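Local coordinates for protein dinoflagellate luciferase (PDB 1VPR) that catalyses the oxidation of dinoflagellate luciferin, an open tetrapyrrole, by molecular oxygen with emission of blue light, this chain being one of its three luciferase domains, at residues T105-N110 against R274-A279; G148-G153 against V251-E256; F212-T217 against T231-H236. One frame throughout, in Å; residues are numbered along the deposited sequence.

Contact 1 (T105-N110 against R274-A279); sequences TLCFNN and RIERRA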
loop_
_atom_site.group_PDB
_atom_site.type_symbol
_atom_site.label_atom_id
_atom_site.label_comp_id
_atom_site.label_asym_id
_atom_site.label_seq_id
_atom_site.Cartn_x
_atom_site.Cartn_y
_atom_site.Cartn_z
ATOM N N THR A 105 2.614 -0.249 -22.467
ATOM C CA THR A 105 2.878 -1.611 -21.994
ATOM C C THR A 105 2.255 -1.868 -20.630
ATOM O O THR A 105 2.589 -2.856 -19.980
ATOM C CB THR A 105 4.404 -1.901 -21.863
ATOM O OG1 THR A 105 4.944 -1.080 -20.822
ATOM C CG2 THR A 105 5.161 -1.582 -23.185
ATOM N N LEU A 106 1.352 -0.996 -20.193
ATOM C CA LEU A 106 0.718 -1.169 -18.881
ATOM C C LEU A 106 -0.207 -2.370 -18.784
ATOM O O LEU A 106 -0.792 -2.803 -19.780
ATOM C CB LEU A 106 -0.056 0.079 -18.497
ATOM C CG LEU A 106 0.843 1.249 -18.172
ATOM C CD1 LEU A 106 -0.018 2.493 -18.121
ATOM C CD2 LEU A 106 1.542 1.007 -16.841
ATOM N N CYS A 107 -0.323 -2.888 -17.563
ATOM C CA CYS A 107 -1.145 -4.047 -17.244
ATOM C C CYS A 107 -2.592 -3.831 -17.627
ATOM O O CYS A 107 -3.019 -2.705 -17.896
ATOM C CB CYS A 107 -1.069 -4.341 -15.735
ATOM S SG CYS A 107 -1.574 -2.897 -14.718
ATOM N N PHE A 108 -3.340 -4.928 -17.642
ATOM C CA PHE A 108 -4.772 -4.927 -17.976
ATOM C C PHE A 108 -5.026 -4.285 -19.345
ATOM O O PHE A 108 -6.065 -3.664 -19.557
ATOM C CB PHE A 108 -5.580 -4.183 -16.903
ATOM C CG PHE A 108 -5.684 -4.923 -15.584
ATOM C CD1 PHE A 108 -4.830 -4.615 -14.534
ATOM C CD2 PHE A 108 -6.638 -5.935 -15.405
ATOM C CE1 PHE A 108 -4.913 -5.302 -13.315
ATOM C CE2 PHE A 108 -6.728 -6.631 -14.188
ATOM C CZ PHE A 108 -5.858 -6.308 -13.139
ATOM N N ASN A 109 -4.076 -4.459 -20.261
ATOM C CA ASN A 109 -4.169 -3.873 -21.599
ATOM C C ASN A 109 -4.315 -2.365 -21.471
ATOM O O ASN A 109 -5.206 -1.759 -22.064
ATOM C CB ASN A 109 -5.358 -4.464 -22.358
ATOM C CG ASN A 109 -5.096 -5.889 -22.780
ATOM O OD1 ASN A 109 -4.041 -6.185 -23.358
ATOM N ND2 ASN A 109 -6.039 -6.786 -22.497
ATOM N N ASN A 110 -3.417 -1.776 -20.678
ATOM C CA ASN A 110 -3.411 -0.349 -20.408
ATOM C C ASN A 110 -4.693 0.056 -19.737
ATOM O O ASN A 110 -5.269 1.119 -20.030
ATOM C CB ASN A 110 -3.224 0.450 -21.681
ATOM C CG ASN A 110 -1.877 0.247 -22.273
ATOM O OD1 ASN A 110 -0.855 0.493 -21.618
ATOM N ND2 ASN A 110 -1.845 -0.219 -23.521
ATOM N N ARG A 274 -6.863 -0.981 -10.034
ATOM C CA ARG A 274 -5.993 -1.956 -10.653
ATOM C C ARG A 274 -4.610 -1.361 -10.635
ATOM O O ARG A 274 -4.451 -0.156 -10.766
ATOM C CB ARG A 274 -6.519 -2.292 -12.041
ATOM C CG ARG A 274 -7.794 -3.147 -11.958
ATOM C CD ARG A 274 -8.407 -3.399 -13.341
ATOM N NE ARG A 274 -8.771 -2.130 -13.951
ATOM C CZ ARG A 274 -9.122 -1.992 -15.222
ATOM N NH1 ARG A 274 -9.161 -3.064 -16.009
ATOM N NH2 ARG A 274 -9.391 -0.782 -15.705
ATOM N N ILE A 275 -3.594 -2.202 -10.489
ATOM C CA ILE A 275 -2.258 -1.656 -10.288
ATOM C C ILE A 275 -1.108 -2.536 -10.722
ATOM O O ILE A 275 -1.257 -3.758 -10.827
ATOM C CB ILE A 275 -2.133 -1.340 -8.761
ATOM C CG1 ILE A 275 -0.758 -0.767 -8.394
ATOM C CG2 ILE A 275 -2.379 -2.642 -7.942
ATOM C CD1 ILE A 275 -0.688 -0.429 -6.898
ATOM N N GLU A 276 0.026 -1.907 -11.030
ATOM C CA GLU A 276 1.236 -2.654 -11.353
ATOM C C GLU A 276 2.423 -1.959 -10.711
ATOM O O GLU A 276 2.375 -0.738 -10.433
ATOM C CB GLU A 276 1.495 -2.754 -12.874
ATOM C CG GLU A 276 1.790 -1.444 -13.608
ATOM C CD GLU A 276 2.601 -1.697 -14.863
ATOM O OE1 GLU A 276 2.059 -2.361 -15.779
ATOM O OE2 GLU A 276 3.787 -1.264 -14.930
ATOM N N ARG A 277 3.471 -2.740 -10.433
ATOM C CA ARG A 277 4.736 -2.195 -9.940
ATOM C C ARG A 277 5.765 -2.888 -10.797
ATOM O O ARG A 277 5.728 -4.111 -10.915
ATOM C CB ARG A 277 5.022 -2.535 -8.480
ATOM C CG ARG A 277 4.280 -1.641 -7.462
ATOM C CD ARG A 277 4.371 -2.216 -6.045
ATOM N NE ARG A 277 3.847 -1.255 -5.073
ATOM C CZ ARG A 277 3.640 -1.532 -3.789
ATOM N NH1 ARG A 277 3.921 -2.741 -3.323
ATOM N NH2 ARG A 277 3.133 -0.602 -2.975
ATOM N N ARG A 278 6.676 -2.120 -11.391
ATOM C CA ARG A 278 7.733 -2.697 -12.210
ATOM C C ARG A 278 9.061 -2.059 -11.850
ATOM O O ARG A 278 9.130 -0.852 -11.557
ATOM C CB ARG A 278 7.453 -2.514 -13.717
ATOM C CG ARG A 278 7.530 -1.102 -14.258
ATOM C CD ARG A 278 7.425 -1.096 -15.796
ATOM N NE ARG A 278 6.072 -1.440 -16.258
ATOM C CZ ARG A 278 5.712 -1.507 -17.541
ATOM N NH1 ARG A 278 4.465 -1.813 -17.853
ATOM N NH2 ARG A 278 6.598 -1.279 -18.513
ATOM N N ALA A 279 10.112 -2.874 -11.850
ATOM C CA ALA A 279 11.461 -2.404 -11.545
ATOM C C ALA A 279 12.268 -2.415 -12.840
ATOM O O ALA A 279 12.186 -3.367 -13.605
ATOM C CB ALA A 279 12.128 -3.325 -10.523
#
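Phe108 packs on Arg274, Cys107 on Glu276, and Thr105 meets Arg278. Through these pairs, segment 105-110 covers part of strand 271-282 of the calycin beta barrel. Arg274, Glu276 and Arg278 are every second residue of the strand, and all three start toward the covering segment.

The tight end is at Phe108. Arg274 CD sits over the centre of the Phe108 ring, 3.6 Å from the ring centroid. Arg274 CB lies 3.6 Å from Phe108 CE1. The guanidinium runs on past the ring, its plane turned 51° from it; Arg274 CZ is 5.0 Å from the Phe108 ring centroid, so any cation-pi attraction is at most weak. The Arg274 tip is held instead by the carbonyl oxygens of Phe111 and Asp113 and by Glu293. Next along the strand, Cys107 SG rests 3.6 Å from Glu276 CB, and Leu106 CD2 lies 3.5 Å from Glu276 CD.

The Thr105 end is open to solvent and polar. Arg278 presents NH1 and NH2 end-on: NH2 binds Thr105 OG1 at 2.8 Å, while NH1 reaches both that hydroxyl and Thr105 O. Asp103 also binds Thr105 OG1. The bend at chi3 (71°) brings Arg278 NE back to Glu276 OE2, 2.6 Å away, in a salt bridge along the strand. An alanine in place of Arg278 would probably leave Thr105 O and OG1 without these donors and Glu276 with less of its charge balanced, although Arg259 also pairs with that carboxylate.

Between the two ends, Cys107 N donates to Glu276 OE1 at 3.0 Å, meeting the oxygen on its anti side, 21° out of the carboxylate plane.

Contact 2 (G148-G153 against V251-E256); sequences GLPEPG and VWVLPE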
loop_
_atom_site.group_PDB
_atom_site.type_symbol
_atom_site.label_atom_id
_atom_site.label_comp_id
_atom_site.label_asym_id
_atom_site.label_seq_id
_atom_site.Cartn_x
_atom_site.Cartn_y
_atom_site.Cartn_z
ATOM N N GLY A 148 -8.592 -9.985 -17.164
ATOM C CA GLY A 148 -7.258 -9.614 -17.635
ATOM C C GLY A 148 -6.144 -9.796 -16.615
ATOM O O GLY A 148 -4.976 -9.551 -16.919
ATOM N N LEU A 149 -6.479 -10.211 -15.398
ATOM C CA LEU A 149 -5.427 -10.425 -14.411
ATOM C C LEU A 149 -4.713 -11.729 -14.743
ATOM O O LEU A 149 -5.352 -12.760 -14.922
ATOM C CB LEU A 149 -6.011 -10.515 -12.991
ATOM C CG LEU A 149 -4.980 -10.703 -11.869
ATOM C CD1 LEU A 149 -4.170 -9.425 -11.702
ATOM C CD2 LEU A 149 -5.695 -11.062 -10.562
ATOM N N PRO A 150 -3.375 -11.700 -14.843
ATOM C CA PRO A 150 -2.680 -12.948 -15.151
ATOM C C PRO A 150 -2.838 -13.935 -14.010
ATOM O O PRO A 150 -3.022 -13.535 -12.860
ATOM C CB PRO A 150 -1.230 -12.507 -15.332
ATOM C CG PRO A 150 -1.136 -11.251 -14.462
ATOM C CD PRO A 150 -2.440 -10.564 -14.780
ATOM N N GLU A 151 -2.786 -15.226 -14.331
ATOM C CA GLU A 151 -2.907 -16.269 -13.324
ATOM C C GLU A 151 -1.551 -16.427 -12.669
ATOM O O GLU A 151 -0.526 -16.037 -13.242
ATOM C CB GLU A 151 -3.369 -17.582 -13.962
ATOM C CG GLU A 151 -4.769 -17.443 -14.537
ATOM C CD GLU A 151 -5.288 -18.712 -15.192
ATOM O OE1 GLU A 151 -4.476 -19.607 -15.492
ATOM O OE2 GLU A 151 -6.513 -18.802 -15.410
ATOM N N PRO A 152 -1.520 -16.986 -11.455
ATOM C CA PRO A 152 -0.230 -17.151 -10.776
ATOM C C PRO A 152 0.500 -18.429 -11.197
ATOM O O PRO A 152 -0.065 -19.277 -11.882
ATOM C CB PRO A 152 -0.631 -17.169 -9.307
ATOM C CG PRO A 152 -1.945 -17.926 -9.349
ATOM C CD PRO A 152 -2.645 -17.362 -10.578
ATOM N N GLY A 153 1.751 -18.557 -10.780
ATOM C CA GLY A 153 2.526 -19.739 -11.105
ATOM C C GLY A 153 3.987 -19.387 -11.279
ATOM O O GLY A 153 4.861 -20.123 -10.839
ATOM N N VAL A 251 -4.912 -8.238 -4.011
ATOM C CA VAL A 251 -4.040 -9.326 -4.392
ATOM C C VAL A 251 -2.914 -8.819 -5.265
ATOM O O VAL A 251 -3.135 -7.922 -6.070
ATOM C CB VAL A 251 -4.821 -10.378 -5.274
ATOM C CG1 VAL A 251 -3.839 -11.357 -5.891
ATOM C CG2 VAL A 251 -5.867 -11.126 -4.446
ATOM N N TRP A 252 -1.713 -9.379 -5.106
ATOM C CA TRP A 252 -0.595 -9.052 -5.979
ATOM C C TRP A 252 -0.291 -10.372 -6.672
ATOM O O TRP A 252 -0.312 -11.445 -6.037
ATOM C CB TRP A 252 0.705 -8.679 -5.232
ATOM C CG TRP A 252 0.799 -7.283 -4.764
ATOM C CD1 TRP A 252 0.868 -6.864 -3.475
ATOM C CD2 TRP A 252 0.882 -6.109 -5.575
ATOM N NE1 TRP A 252 0.993 -5.504 -3.423
ATOM C CE2 TRP A 252 1.006 -5.013 -4.703
ATOM C CE3 TRP A 252 0.857 -5.881 -6.959
ATOM C CZ2 TRP A 252 1.119 -3.695 -5.160
ATOM C CZ3 TRP A 252 0.964 -4.581 -7.417
ATOM C CH2 TRP A 252 1.094 -3.499 -6.517
ATOM N N VAL A 253 -0.026 -10.304 -7.964
ATOM C CA VAL A 253 0.369 -11.487 -8.722
ATOM C C VAL A 253 1.772 -11.133 -9.230
ATOM O O VAL A 253 2.042 -9.981 -9.572
ATOM C CB VAL A 253 -0.564 -11.748 -9.932
ATOM C CG1 VAL A 253 -0.114 -13.062 -10.655
ATOM C CG2 VAL A 253 -2.040 -11.882 -9.430
ATOM N N LEU A 254 2.661 -12.112 -9.264
ATOM C CA LEU A 254 4.036 -11.901 -9.725
ATOM C C LEU A 254 4.202 -12.844 -10.933
ATOM O O LEU A 254 4.831 -13.889 -10.850
ATOM C CB LEU A 254 5.017 -12.270 -8.596
ATOM C CG LEU A 254 5.299 -11.269 -7.454
ATOM C CD1 LEU A 254 4.025 -10.613 -6.947
ATOM C CD2 LEU A 254 5.996 -12.006 -6.323
ATOM N N PRO A 255 3.664 -12.443 -12.092
ATOM C CA PRO A 255 3.702 -13.224 -13.330
ATOM C C PRO A 255 4.968 -13.114 -14.151
ATOM O O PRO A 255 5.156 -13.881 -15.105
ATOM C CB PRO A 255 2.526 -12.643 -14.090
ATOM C CG PRO A 255 2.769 -11.143 -13.828
ATOM C CD PRO A 255 3.040 -11.127 -12.337
ATOM N N GLU A 256 5.827 -12.168 -13.786
ATOM C CA GLU A 256 7.034 -11.891 -14.552
ATOM C C GLU A 256 8.182 -11.655 -13.615
ATOM O O GLU A 256 7.973 -11.479 -12.423
ATOM C CB GLU A 256 6.826 -10.627 -15.365
ATOM C CG GLU A 256 5.750 -10.723 -16.403
ATOM C CD GLU A 256 5.327 -9.352 -16.903
ATOM O OE1 GLU A 256 6.158 -8.421 -16.895
ATOM O OE2 GLU A 256 4.160 -9.210 -17.311
#
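The pyrrolidine rings of Pro150 and Pro255 are the ring groups that meet here, and they cross obliquely. Contact is through ring carbons: Pro150 CG lies 3.9 Å from Pro255 CB, and the CG atoms of the two rings are 4.0 Å apart. No aromatic ring is stacked between the segments. The indole of Trp252 leaves the strand in the other direction, where it meets Trp232 and Lys260.

Val253 carries most of the remaining contact. Both of its methyl groups touch Pro150 O, but CG2 goes on to Leu149, and CG1 to Glu151 O and Pro152. Val253 CG2 points tip to tip at Leu149 and touches CD2 at 3.9 Å, with Leu149 CG and CD1 hardly farther. Val253 CG1, anti to the backbone N (chi1 -178°), faces the backbone of the proline-rich segment. It lies 3.7 Å from Pro150 O and 4.0 Å from Glu151 O. Pro152 lies alongside at the margin, its CA 4.1 Å from Val253 CG1.

No hydrogen bond joins the segments, so they are held by apolar packing. The buried area is modest, 242 Å². Pro150 O accepts a hydrogen bond from Tyr339 OH, and the Tyr339 side chain also touches Leu149, Pro152 and Val253.

Segment 148-153 belongs to the long connection from helix 120-126 to strand 163-169. Here that connection lies against the end of strand 247-253 and, through Leu149 on Ile261 and Phe263, against the adjoining strand 259-266. Trp252, on the other side of strand 247-253, packs on Ile275 and Arg277 of strand 271-282, consistent with the barrel interior.

Contact 3 (F212-T217 against T231-H236); sequences FGDVCT and TWKSGH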
loop_
_atom_site.group_PDB
_atom_site.type_symbol
_atom_site.label_atom_id
_atom_site.label_comp_id
_atom_site.label_asym_id
_atom_site.label_seq_id
_atom_site.Cartn_x
_atom_site.Cartn_y
_atom_site.Cartn_z
ATOM N N PHE A 212 11.061 -13.470 -1.539
ATOM C CA PHE A 212 11.615 -14.803 -1.726
ATOM C C PHE A 212 10.719 -15.459 -2.788
ATOM O O PHE A 212 9.702 -16.064 -2.467
ATOM C CB PHE A 212 11.564 -15.617 -0.433
ATOM C CG PHE A 212 12.243 -16.974 -0.554
ATOM C CD1 PHE A 212 13.632 -17.091 -0.443
ATOM C CD2 PHE A 212 11.484 -18.138 -0.775
ATOM C CE1 PHE A 212 14.262 -18.350 -0.545
ATOM C CE2 PHE A 212 12.102 -19.391 -0.875
ATOM C CZ PHE A 212 13.492 -19.491 -0.757
ATOM N N GLY A 213 11.091 -15.317 -4.050
ATOM C CA GLY A 213 10.277 -15.893 -5.111
ATOM C C GLY A 213 8.926 -15.196 -5.214
ATOM O O GLY A 213 8.854 -13.985 -5.446
ATOM N N ASP A 214 7.857 -15.953 -4.993
ATOM C CA ASP A 214 6.508 -15.415 -5.080
ATOM C C ASP A 214 5.897 -15.005 -3.733
ATOM O O ASP A 214 4.681 -14.757 -3.641
ATOM C CB ASP A 214 5.596 -16.433 -5.778
ATOM C CG ASP A 214 5.593 -17.783 -5.084
ATOM O OD1 ASP A 214 4.858 -18.689 -5.520
ATOM O OD2 ASP A 214 6.328 -17.952 -4.096
ATOM N N VAL A 215 6.726 -14.952 -2.689
ATOM C CA VAL A 215 6.259 -14.542 -1.350
ATOM C C VAL A 215 7.064 -13.325 -0.926
ATOM O O VAL A 215 8.292 -13.304 -1.045
ATOM C CB VAL A 215 6.443 -15.676 -0.312
ATOM C CG1 VAL A 215 6.192 -15.153 1.106
ATOM C CG2 VAL A 215 5.469 -16.811 -0.625
ATOM N N CYS A 216 6.373 -12.287 -0.465
ATOM C CA CYS A 216 7.044 -11.070 -0.025
ATOM C C CYS A 216 6.493 -10.534 1.281
ATOM O O CYS A 216 5.317 -10.720 1.575
ATOM C CB CYS A 216 6.831 -9.937 -1.019
ATOM S SG CYS A 216 7.591 -10.089 -2.624
ATOM N N THR A 217 7.337 -9.843 2.036
ATOM C CA THR A 217 6.899 -9.134 3.241
ATOM C C THR A 217 7.197 -7.679 2.873
ATOM O O THR A 217 8.285 -7.363 2.383
ATOM C CB THR A 217 7.686 -9.514 4.467
ATOM O OG1 THR A 217 7.322 -10.844 4.852
ATOM C CG2 THR A 217 7.360 -8.541 5.628
ATOM N N THR A 231 2.599 -9.613 4.790
ATOM C CA THR A 231 3.233 -10.662 3.993
ATOM C C THR A 231 2.131 -11.249 3.113
ATOM O O THR A 231 1.015 -11.494 3.582
ATOM C CB THR A 231 3.799 -11.801 4.880
ATOM O OG1 THR A 231 4.885 -11.302 5.673
ATOM C CG2 THR A 231 4.328 -12.934 4.026
ATOM N N TRP A 232 2.438 -11.481 1.843
ATOM C CA TRP A 232 1.444 -12.050 0.949
ATOM C C TRP A 232 2.097 -12.972 -0.070
ATOM O O TRP A 232 3.321 -13.049 -0.159
ATOM C CB TRP A 232 0.644 -10.929 0.238
ATOM C CG TRP A 232 1.441 -9.759 -0.251
ATOM C CD1 TRP A 232 1.473 -8.496 0.300
ATOM C CD2 TRP A 232 2.364 -9.730 -1.357
ATOM N NE1 TRP A 232 2.358 -7.698 -0.381
ATOM C CE2 TRP A 232 2.923 -8.426 -1.400
ATOM C CE3 TRP A 232 2.775 -10.676 -2.308
ATOM C CZ2 TRP A 232 3.876 -8.046 -2.354
ATOM C CZ3 TRP A 232 3.729 -10.296 -3.262
ATOM C CH2 TRP A 232 4.267 -8.995 -3.275
ATOM N N LYS A 233 1.279 -13.696 -0.825
ATOM C CA LYS A 233 1.813 -14.589 -1.847
ATOM C C LYS A 233 1.077 -14.331 -3.166
ATOM O O LYS A 233 -0.141 -14.070 -3.180
ATOM C CB LYS A 233 1.660 -16.063 -1.424
ATOM C CG LYS A 233 2.137 -17.070 -2.502
ATOM C CD LYS A 233 2.055 -18.529 -1.997
ATOM C CE LYS A 233 2.539 -19.489 -3.078
ATOM N NZ LYS A 233 2.897 -20.822 -2.525
ATOM N N SER A 234 1.829 -14.389 -4.259
ATOM C CA SER A 234 1.285 -14.190 -5.600
ATOM C C SER A 234 -0.046 -14.930 -5.745
ATOM O O SER A 234 -0.125 -16.122 -5.478
ATOM C CB SER A 234 2.292 -14.726 -6.621
ATOM O OG SER A 234 1.857 -14.539 -7.950
ATOM N N GLY A 235 -1.093 -14.210 -6.139
ATOM C CA GLY A 235 -2.402 -14.815 -6.363
ATOM C C GLY A 235 -3.301 -14.993 -5.144
ATOM O O GLY A 235 -4.434 -15.499 -5.281
ATOM N N HIS A 236 -2.827 -14.574 -3.963
ATOM C CA HIS A 236 -3.613 -14.724 -2.738
ATOM C C HIS A 236 -3.990 -13.397 -2.106
ATOM O O HIS A 236 -3.200 -12.465 -2.073
ATOM C CB HIS A 236 -2.843 -15.601 -1.737
ATOM C CG HIS A 236 -2.681 -17.023 -2.191
ATOM N ND1 HIS A 236 -3.618 -17.998 -1.924
ATOM C CD2 HIS A 236 -1.717 -17.620 -2.938
ATOM C CE1 HIS A 236 -3.235 -19.138 -2.479
ATOM N NE2 HIS A 236 -2.085 -18.935 -3.100
HETATM O O HOH W 1 5.813 -20.417 -2.398
#
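Cys216 CB lies over one face of the Trp232 indole, shifted toward the rim of the six-membered ring. It is 3.5 Å from Trp232 CH2, a CH-pi contact. The sulfur sits obliquely, with Cys216 SG 4.3 Å from the ring centroid. Trp232 CG lies between its backbone N and carbonyl carbon (chi1 42°). The end of this side chain comes nearer to segment 212-217 than its start does. Phe238 stacks on the same indole.

The two segments form part of the beta hairpin of strands 215-219 and 229-233 in the calycin barrel. Cys216 and Trp232 are a hydrogen-bonded antiparallel pair, joined by Trp232 N to Cys216 O at 3.0 Å and by Cys216 N to Trp232 O at 3.2 Å. The flanking pairs, Val215 with Lys233 and Thr217 with Thr231, put their side chains on the other face of the sheet. There Val215 CG2 lies 3.8 Å from Lys233 CG.

Beyond the strands, Ser234 N donates to Asp214 O at 2.9 Å. Asp214 and Lys233 run side by side in the same direction. Asp214 OD1 and Lys233 NZ stay 4.2 Å apart, too far for a salt bridge, but a water accepts from Lys233 NZ and donates to Asp214 OD2.

In the fold
All three contacts lie in the catalytic domain and reach the same antiparallel barrel sheet. Contact 2 is central: its centre is about 11 Å from the centres of contacts 1 and 3, which are about 18 Å apart. The segments follow one another as 105-110, 148-153, 212-217, 231-236, 251-256 and 274-279, so each contact encloses the next along the chain. Contacts 1 and 2 lay residues that precede the first barrel strand, 163-169, against strands 271-282 and 247-253. Contact 3 pairs two barrel strands. Trp252 O and Gly235 N then link contacts 2 and 3, tying the turn after strand 229-233 to strand 247-253, consistent with closure of the barrel.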